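Local coordinates for uncharacterized protein (Staphylococcus aureus subsp. aureus, PDB 3H04), which is of unknown function but has an alpha/beta-hydrolase fold and is probably a serine hydrolase with esterase-like activity, at residues I20-A23 / P27-G30; V73-I78 / S197-A202; S129-E134 / N187-A192. All coordinates share one frame; numbering follows the deposited sequence.

Interaction 1 (I20-A23 / P27-G30)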
loop_
_atom_site.group_PDB
_atom_site.type_symbol
_atom_site.label_atom_id
_atom_site.label_comp_id
_atom_site.label_asym_id
_atom_site.label_seq_id
_atom_site.Cartn_x
_atom_site.Cartn_y
_atom_site.Cartn_z
ATOM N N ILE A 20 11.084 -2.950 12.462
ATOM C CA ILE A 20 11.977 -3.701 11.613
ATOM C C ILE A 20 12.021 -5.105 12.170
ATOM O O ILE A 20 12.312 -5.301 13.365
ATOM C CB ILE A 20 13.414 -3.122 11.608
ATOM C CG1 ILE A 20 13.403 -1.665 11.113
ATOM C CG2 ILE A 20 14.391 -4.031 10.784
ATOM C CD1 ILE A 20 14.792 -1.133 10.785
ATOM N N ILE A 21 11.730 -6.078 11.306
ATOM C CA ILE A 21 11.972 -7.477 11.611
ATOM C C ILE A 21 13.191 -7.884 10.811
ATOM O O ILE A 21 13.177 -7.755 9.575
ATOM C CB ILE A 21 10.784 -8.371 11.161
ATOM C CG1 ILE A 21 9.555 -8.119 12.034
ATOM C CG2 ILE A 21 11.220 -9.897 11.198
ATOM C CD1 ILE A 21 8.234 -8.353 11.337
ATOM N N LYS A 22 14.224 -8.389 11.495
ATOM C CA LYS A 22 15.505 -8.730 10.859
ATOM C C LYS A 22 15.483 -10.026 10.060
ATOM O O LYS A 22 14.767 -10.971 10.409
ATOM C CB LYS A 22 16.626 -8.854 11.906
ATOM C CG LYS A 22 16.928 -7.599 12.706
ATOM C CD LYS A 22 17.415 -6.411 11.847
ATOM C CE LYS A 22 18.904 -6.453 11.534
ATOM N NZ LYS A 22 19.127 -7.036 10.167
ATOM N N ALA A 23 16.279 -10.054 8.988
ATOM C CA ALA A 23 16.515 -11.286 8.210
ATOM C C ALA A 23 16.981 -12.418 9.125
ATOM O O ALA A 23 17.879 -12.207 9.910
ATOM C CB ALA A 23 17.542 -11.033 7.142
ATOM N N PRO A 27 24.067 -12.168 6.593
ATOM C CA PRO A 27 23.495 -10.830 6.523
ATOM C C PRO A 27 22.337 -10.706 5.524
ATOM O O PRO A 27 22.154 -11.564 4.654
ATOM C CB PRO A 27 24.676 -9.958 6.079
ATOM C CG PRO A 27 25.779 -10.925 5.673
ATOM C CD PRO A 27 25.186 -12.297 5.651
ATOM N N THR A 28 21.587 -9.612 5.651
ATOM C CA THR A 28 20.451 -9.376 4.801
ATOM C C THR A 28 20.847 -9.231 3.342
ATOM O O THR A 28 21.909 -8.703 3.026
ATOM C CB THR A 28 19.704 -8.102 5.215
ATOM O OG1 THR A 28 19.817 -7.914 6.632
ATOM C CG2 THR A 28 18.291 -8.254 4.883
ATOM N N LYS A 29 19.995 -9.718 2.456
ATOM C CA LYS A 29 20.130 -9.461 1.019
ATOM C C LYS A 29 19.526 -8.105 0.617
ATOM O O LYS A 29 19.802 -7.596 -0.476
ATOM C CB LYS A 29 19.444 -10.565 0.210
ATOM C CG LYS A 29 20.152 -11.920 0.186
ATOM C CD LYS A 29 19.561 -12.760 -0.960
ATOM C CE LYS A 29 20.029 -14.197 -0.969
ATOM N NZ LYS A 29 19.183 -15.075 -0.107
ATOM N N GLY A 30 18.680 -7.542 1.484
ATOM C CA GLY A 30 17.949 -6.318 1.162
ATOM C C GLY A 30 16.900 -5.936 2.203
ATOM O O GLY A 30 16.650 -6.656 3.155
#
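Ala23 and Thr28 face each other at the neck of a short loop, and the tight part of the contact is the meeting of their methyl groups: CB of Ala23 lies 3.7 Å from CG2 of Thr28. The hydroxyl of the threonine is a little farther back, with OG1 3.9 Å from the same Ala23 CB. The backbones come close here, with the CA atoms of Ala23 and Thr28 5.5 Å apart, yet no hydrogen bond runs between the two segments. This neck joins two members of the alpha/beta-hydrolase sheet, strand 15-21 and strand 30-35, which are not neighbours; strand 60-65 runs between them. Asp61 of that strand therefore reaches both sides, bonding Ala23 N and Thr28 OG1 through OD1 and forming a salt bridge to Lys22 NZ through OD2. Toward solvent the packing is loose. The exposed Lys22 is bent at three successive torsions, a course that folds the chain back and brings NZ to 3.7 Å from Thr28 OG1. There the two side chains cross at about a right angle without bonding one another, each polar end being held instead by the same carboxylate.

Interaction 2 (V73-I78 / S197-A202)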
loop_
_atom_site.group_PDB
_atom_site.type_symbol
_atom_site.label_atom_id
_atom_site.label_comp_id
_atom_site.label_asym_id
_atom_site.label_seq_id
_atom_site.Cartn_x
_atom_site.Cartn_y
_atom_site.Cartn_z
ATOM N N VAL A 73 -6.303 13.597 8.207
ATOM C CA VAL A 73 -5.297 14.341 7.424
ATOM C C VAL A 73 -5.635 14.142 5.956
ATOM O O VAL A 73 -6.513 13.325 5.624
ATOM C CB VAL A 73 -3.878 13.860 7.684
ATOM C CG1 VAL A 73 -3.540 13.924 9.218
ATOM C CG2 VAL A 73 -3.638 12.430 7.038
ATOM N N SER A 74 -4.968 14.891 5.082
ATOM C CA SER A 74 -5.174 14.744 3.648
ATOM C C SER A 74 -4.144 13.775 3.011
ATOM O O SER A 74 -3.161 13.362 3.630
ATOM C CB SER A 74 -5.042 16.107 2.953
ATOM O OG SER A 74 -3.656 16.433 2.804
ATOM N N LEU A 75 -4.357 13.436 1.746
ATOM C CA LEU A 75 -3.391 12.622 1.024
ATOM C C LEU A 75 -2.014 13.317 0.900
ATOM O O LEU A 75 -0.996 12.640 0.836
ATOM C CB LEU A 75 -3.904 12.251 -0.373
ATOM C CG LEU A 75 -2.997 11.435 -1.295
ATOM C CD1 LEU A 75 -2.639 10.051 -0.695
ATOM C CD2 LEU A 75 -3.629 11.212 -2.662
ATOM N N ASP A 76 -1.968 14.657 0.894
ATOM C CA ASP A 76 -0.678 15.342 0.853
ATOM C C ASP A 76 0.109 15.019 2.122
ATOM O O ASP A 76 1.312 14.789 2.063
ATOM C CB ASP A 76 -0.797 16.876 0.709
ATOM C CG ASP A 76 -1.149 17.321 -0.713
ATOM O OD1 ASP A 76 -0.725 16.695 -1.710
ATOM O OD2 ASP A 76 -1.876 18.326 -0.812
ATOM N N CYS A 77 -0.580 15.019 3.256
ATOM C CA CYS A 77 0.017 14.597 4.511
ATOM C C CYS A 77 0.466 13.109 4.518
ATOM O O CYS A 77 1.533 12.817 5.035
ATOM C CB CYS A 77 -0.940 14.887 5.628
ATOM S SG CYS A 77 -0.299 14.567 7.286
ATOM N N ILE A 78 -0.362 12.195 3.970
ATOM C CA ILE A 78 -0.005 10.803 3.854
ATOM C C ILE A 78 1.331 10.632 3.093
ATOM O O ILE A 78 2.252 9.950 3.554
ATOM C CB ILE A 78 -1.143 9.986 3.184
ATOM C CG1 ILE A 78 -2.371 9.934 4.133
ATOM C CG2 ILE A 78 -0.593 8.532 2.732
ATOM C CD1 ILE A 78 -3.529 9.062 3.622
ATOM N N SER A 197 -0.307 15.495 -11.536
ATOM C CA SER A 197 0.661 14.388 -11.790
ATOM C C SER A 197 1.351 13.915 -10.530
ATOM O O SER A 197 1.845 12.789 -10.476
ATOM C CB SER A 197 1.709 14.776 -12.846
ATOM O OG SER A 197 2.567 15.765 -12.322
ATOM N N LYS A 198 1.342 14.736 -9.486
ATOM C CA LYS A 198 1.776 14.260 -8.168
ATOM C C LYS A 198 1.120 12.934 -7.752
ATOM O O LYS A 198 1.790 12.060 -7.182
ATOM C CB LYS A 198 1.511 15.315 -7.114
ATOM C CG LYS A 198 2.075 14.962 -5.762
ATOM C CD LYS A 198 1.859 16.029 -4.733
ATOM C CE LYS A 198 2.418 15.579 -3.385
ATOM N NZ LYS A 198 2.356 16.720 -2.424
ATOM N N TYR A 199 -0.174 12.793 -8.021
ATOM C CA TYR A 199 -0.967 11.663 -7.520
ATOM C C TYR A 199 -1.267 10.577 -8.572
ATOM O O TYR A 199 -1.940 9.606 -8.251
ATOM C CB TYR A 199 -2.306 12.172 -6.950
ATOM C CG TYR A 199 -2.187 13.442 -6.123
ATOM C CD1 TYR A 199 -1.586 13.435 -4.868
ATOM C CD2 TYR A 199 -2.654 14.654 -6.624
ATOM C CE1 TYR A 199 -1.502 14.623 -4.105
ATOM C CE2 TYR A 199 -2.539 15.850 -5.902
ATOM C CZ TYR A 199 -1.964 15.821 -4.650
ATOM O OH TYR A 199 -1.851 17.003 -3.968
ATOM N N ASN A 200 -0.763 10.762 -9.786
ATOM C CA ASN A 200 -1.078 9.960 -10.964
ATOM C C ASN A 200 0.226 9.752 -11.723
ATOM O O ASN A 200 0.777 10.717 -12.319
ATOM C CB ASN A 200 -2.107 10.689 -11.810
ATOM C CG ASN A 200 -3.329 10.971 -11.032
ATOM O OD1 ASN A 200 -3.532 12.099 -10.524
ATOM N ND2 ASN A 200 -4.114 9.925 -10.797
ATOM N N ILE A 201 0.750 8.529 -11.700
ATOM C CA ILE A 201 2.098 8.301 -12.261
ATOM C C ILE A 201 2.015 8.319 -13.777
ATOM O O ILE A 201 1.330 7.474 -14.372
ATOM C CB ILE A 201 2.741 7.003 -11.733
ATOM C CG1 ILE A 201 2.869 7.037 -10.230
ATOM C CG2 ILE A 201 4.156 6.810 -12.290
ATOM C CD1 ILE A 201 3.412 5.709 -9.652
ATOM N N ALA A 202 2.678 9.297 -14.410
ATOM C CA ALA A 202 2.601 9.481 -15.858
ATOM C C ALA A 202 3.240 8.312 -16.631
ATOM O O ALA A 202 4.114 7.629 -16.099
ATOM C CB ALA A 202 3.277 10.812 -16.292
HETATM O O HOH W 1 2.871 15.838 -0.030
#
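The Tyr199 ring has the carboxylate of Asp76 at its edge, OD1 lying in the ring plane beside the phenol hydroxyl, while one face carries CB of Lys198 4.0 Å above the ring centre. The carboxylate is turned by 33° from the ring. Tyr199 OH donates to Asp76 OD1 over only 2.5 Å, a short bond that arrives on the syn side and 16° out of the carboxylate plane. The same oxygen takes a second donor from quite another direction: Lys198 NZ approaches from above the plane, 53° out of it, and closes a salt bridge to Asp76 OD1 at 3.2 Å. Lys198 can reach that far because its chain is extended all the way from CG to NZ. Its ammonium also gives a hydrogen to a water at 2.6 Å from NZ, and this water in turn donates to the backbone O of Asp76 at 2.8 Å, so lysine and aspartate are linked twice. On the apolar side, Leu75 CD2 meets Tyr199 CD1 obliquely at 3.7 Å as the two side chains pass in opposite directions. Asp76 stands in the first turn of its helix, behind the N-cap Ser74, whose OG accepts weak bonds from the N atoms of Asp76 and Cys77; the helix start and the nearby lysine would both be expected to keep the aspartate ionised. The contact thus pins the beginning of helix 75-91 to the loop that precedes helix 203-206. Helix 105-116 touches both: Tyr108 packs on Leu75 and bonds Tyr199 O, Arg115 holds the carbonyls of Ser197 and Lys198, and Ile201 rests on Leu111 and Leu112.

Interaction 3 (S129-E134 / N187-A192)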
loop_
_atom_site.group_PDB
_atom_site.type_symbol
_atom_site.label_atom_id
_atom_site.label_comp_id
_atom_site.label_asym_id
_atom_site.label_seq_id
_atom_site.Cartn_x
_atom_site.Cartn_y
_atom_site.Cartn_z
ATOM N N SER A 129 -1.725 2.874 -9.693
ATOM C CA SER A 129 -0.704 3.929 -9.887
ATOM C C SER A 129 -1.305 5.344 -10.021
ATOM O O SER A 129 -0.613 6.316 -10.365
ATOM C CB SER A 129 0.074 3.602 -11.164
ATOM O OG SER A 129 -0.760 3.678 -12.338
ATOM N N ARG A 130 -2.619 5.423 -9.886
ATOM C CA ARG A 130 -3.324 6.684 -10.125
ATOM C C ARG A 130 -4.628 6.668 -9.330
ATOM O O ARG A 130 -5.170 5.592 -9.050
ATOM C CB ARG A 130 -3.588 6.854 -11.624
ATOM C CG ARG A 130 -4.226 5.595 -12.199
ATOM C CD ARG A 130 -4.533 5.631 -13.674
ATOM N NE ARG A 130 -5.150 4.361 -14.082
ATOM C CZ ARG A 130 -5.489 4.075 -15.338
ATOM N NH1 ARG A 130 -5.271 4.947 -16.300
ATOM N NH2 ARG A 130 -6.062 2.914 -15.637
ATOM N N ILE A 131 -5.094 7.850 -8.938
ATOM C CA ILE A 131 -6.422 8.013 -8.302
ATOM C C ILE A 131 -7.469 8.606 -9.235
ATOM O O ILE A 131 -8.663 8.450 -8.978
ATOM C CB ILE A 131 -6.367 8.824 -7.000
ATOM C CG1 ILE A 131 -5.730 10.180 -7.189
ATOM C CG2 ILE A 131 -5.545 8.045 -5.956
ATOM C CD1 ILE A 131 -5.806 11.031 -5.965
ATOM N N ASN A 132 -7.026 9.250 -10.312
ATOM C CA ASN A 132 -7.905 9.873 -11.288
ATOM C C ASN A 132 -8.387 8.828 -12.259
ATOM O O ASN A 132 -7.936 8.794 -13.404
ATOM C CB ASN A 132 -7.187 10.993 -12.056
ATOM C CG ASN A 132 -8.107 11.707 -13.032
ATOM O OD1 ASN A 132 -9.337 11.586 -12.946
ATOM N ND2 ASN A 132 -7.525 12.454 -13.962
ATOM N N THR A 133 -9.320 7.989 -11.823
ATOM C CA THR A 133 -9.803 6.877 -12.646
ATOM C C THR A 133 -11.301 6.721 -12.337
ATOM O O THR A 133 -11.763 7.082 -11.241
ATOM C CB THR A 133 -8.903 5.552 -12.416
ATOM O OG1 THR A 133 -8.172 5.613 -11.173
ATOM C CG2 THR A 133 -7.878 5.407 -13.427
ATOM N N GLU A 134 -12.113 6.247 -13.272
ATOM C CA GLU A 134 -13.566 6.352 -13.042
ATOM C C GLU A 134 -14.066 5.502 -11.831
ATOM O O GLU A 134 -14.907 5.965 -11.039
ATOM C CB GLU A 134 -14.359 6.051 -14.322
ATOM C CG GLU A 134 -15.658 6.877 -14.487
ATOM C CD GLU A 134 -15.501 8.437 -14.460
ATOM O OE1 GLU A 134 -14.533 8.983 -15.031
ATOM O OE2 GLU A 134 -16.377 9.129 -13.874
ATOM N N ASN A 187 -13.260 12.859 -2.567
ATOM C CA ASN A 187 -13.539 14.013 -1.737
ATOM C C ASN A 187 -12.809 13.895 -0.420
ATOM O O ASN A 187 -12.252 14.878 0.078
ATOM C CB ASN A 187 -15.046 14.125 -1.475
ATOM C CG ASN A 187 -15.849 14.208 -2.745
ATOM O OD1 ASN A 187 -16.438 15.243 -3.047
ATOM N ND2 ASN A 187 -15.867 13.118 -3.516
ATOM N N MET A 188 -12.784 12.682 0.137
ATOM C CA MET A 188 -12.167 12.444 1.451
ATOM C C MET A 188 -10.630 12.432 1.414
ATOM O O MET A 188 -9.992 12.694 2.430
ATOM C CB MET A 188 -12.795 11.221 2.102
ATOM C CG MET A 188 -14.285 11.516 2.463
ATOM S SD MET A 188 -15.387 10.100 2.653
ATOM C CE MET A 188 -14.682 9.658 4.262
ATOM N N ILE A 189 -10.053 12.224 0.228
ATOM C CA ILE A 189 -8.607 12.424 -0.020
ATOM C C ILE A 189 -8.185 13.885 0.250
ATOM O O ILE A 189 -7.090 14.133 0.727
ATOM C CB ILE A 189 -8.256 11.930 -1.445
ATOM C CG1 ILE A 189 -7.965 10.430 -1.394
ATOM C CG2 ILE A 189 -7.113 12.731 -2.089
ATOM C CD1 ILE A 189 -8.222 9.732 -2.692
ATOM N N ASN A 190 -9.110 14.814 -0.001
ATOM C CA ASN A 190 -9.063 16.191 0.497
ATOM C C ASN A 190 -7.811 16.915 -0.036
ATOM O O ASN A 190 -7.004 17.415 0.730
ATOM C CB ASN A 190 -9.127 16.233 2.031
ATOM C CG ASN A 190 -9.405 17.627 2.569
ATOM O OD1 ASN A 190 -9.931 18.482 1.853
ATOM N ND2 ASN A 190 -9.032 17.871 3.831
ATOM N N ILE A 191 -7.629 16.886 -1.348
ATOM C CA ILE A 191 -6.518 17.618 -1.960
ATOM C C ILE A 191 -7.063 18.563 -2.987
ATOM O O ILE A 191 -8.217 18.433 -3.374
ATOM C CB ILE A 191 -5.427 16.704 -2.573
ATOM C CG1 ILE A 191 -6.008 15.774 -3.661
ATOM C CG2 ILE A 191 -4.652 16.078 -1.459
ATOM C CD1 ILE A 191 -5.115 14.674 -4.080
ATOM N N ALA A 192 -6.219 19.510 -3.422
ATOM C CA ALA A 192 -6.663 20.632 -4.226
ATOM C C ALA A 192 -7.074 20.112 -5.579
ATOM O O ALA A 192 -8.063 20.547 -6.136
ATOM C CB ALA A 192 -5.546 21.703 -4.388
#
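Where the chain leaves strand 121-125 for the long excursion of short helices and loops before strand 212-217, a place where many alpha/beta hydrolases carry a cap, Ile131 packs against Ile189 and Ile191 from later in that excursion. The contact is purely apolar and made by methyl ends. CD1 of Ile131 lies 4.2 Å from CD1 of Ile191, the two side chains reaching for each other tip to tip, and 4.3 Å from CD1 of Ile189. In both Ile131 and Ile191 CG1 sits between the backbone N and the carbonyl carbon (chi1 55° and 59°), which leaves CG2 beside the backbone N and sends the longer branch outward to the partner. The backbone on each side bends sharply next to these residues. Asn132 centres an inverse gamma turn, with a weak bond from Thr133 N to Ile131 O, 3.0 Å long. Across the contact, Asn190 leaves the helix with positive phi (61°), so Ile189 and Ile191 flank the break and both present their side chains to Ile131. Leu75, at the start of helix 75-91, touches all three isoleucines and joins the small cluster; Tyr199 covers Ile191 as well. Beyond the cluster, Met188 leans on helix 173-182, while Arg130 points to helix 226-232, where it forms a salt bridge with Glu227.

How the interactions relate
From the N terminus, interaction 1 comes first and closes the shortest loop, three residues between the end of strand 15-21 and the approach to strand 30-35. It is finished before the others begin and lies apart, its centre about 30 Å from that of interaction 2 and 35 Å from that of interaction 3. Interaction 2 spans 118 residues, from the start of helix 75-91 to the loop before helix 203-206; interaction 3 falls wholly within that span, joining the two ends of a 52-residue span, about half of it helix. These two touch directly through probable backbone hydrogen bonds: Ile201 N to Ser129 O joins two parts of the excursion, and Leu75 N to Ile189 O ties it to helix 75-91.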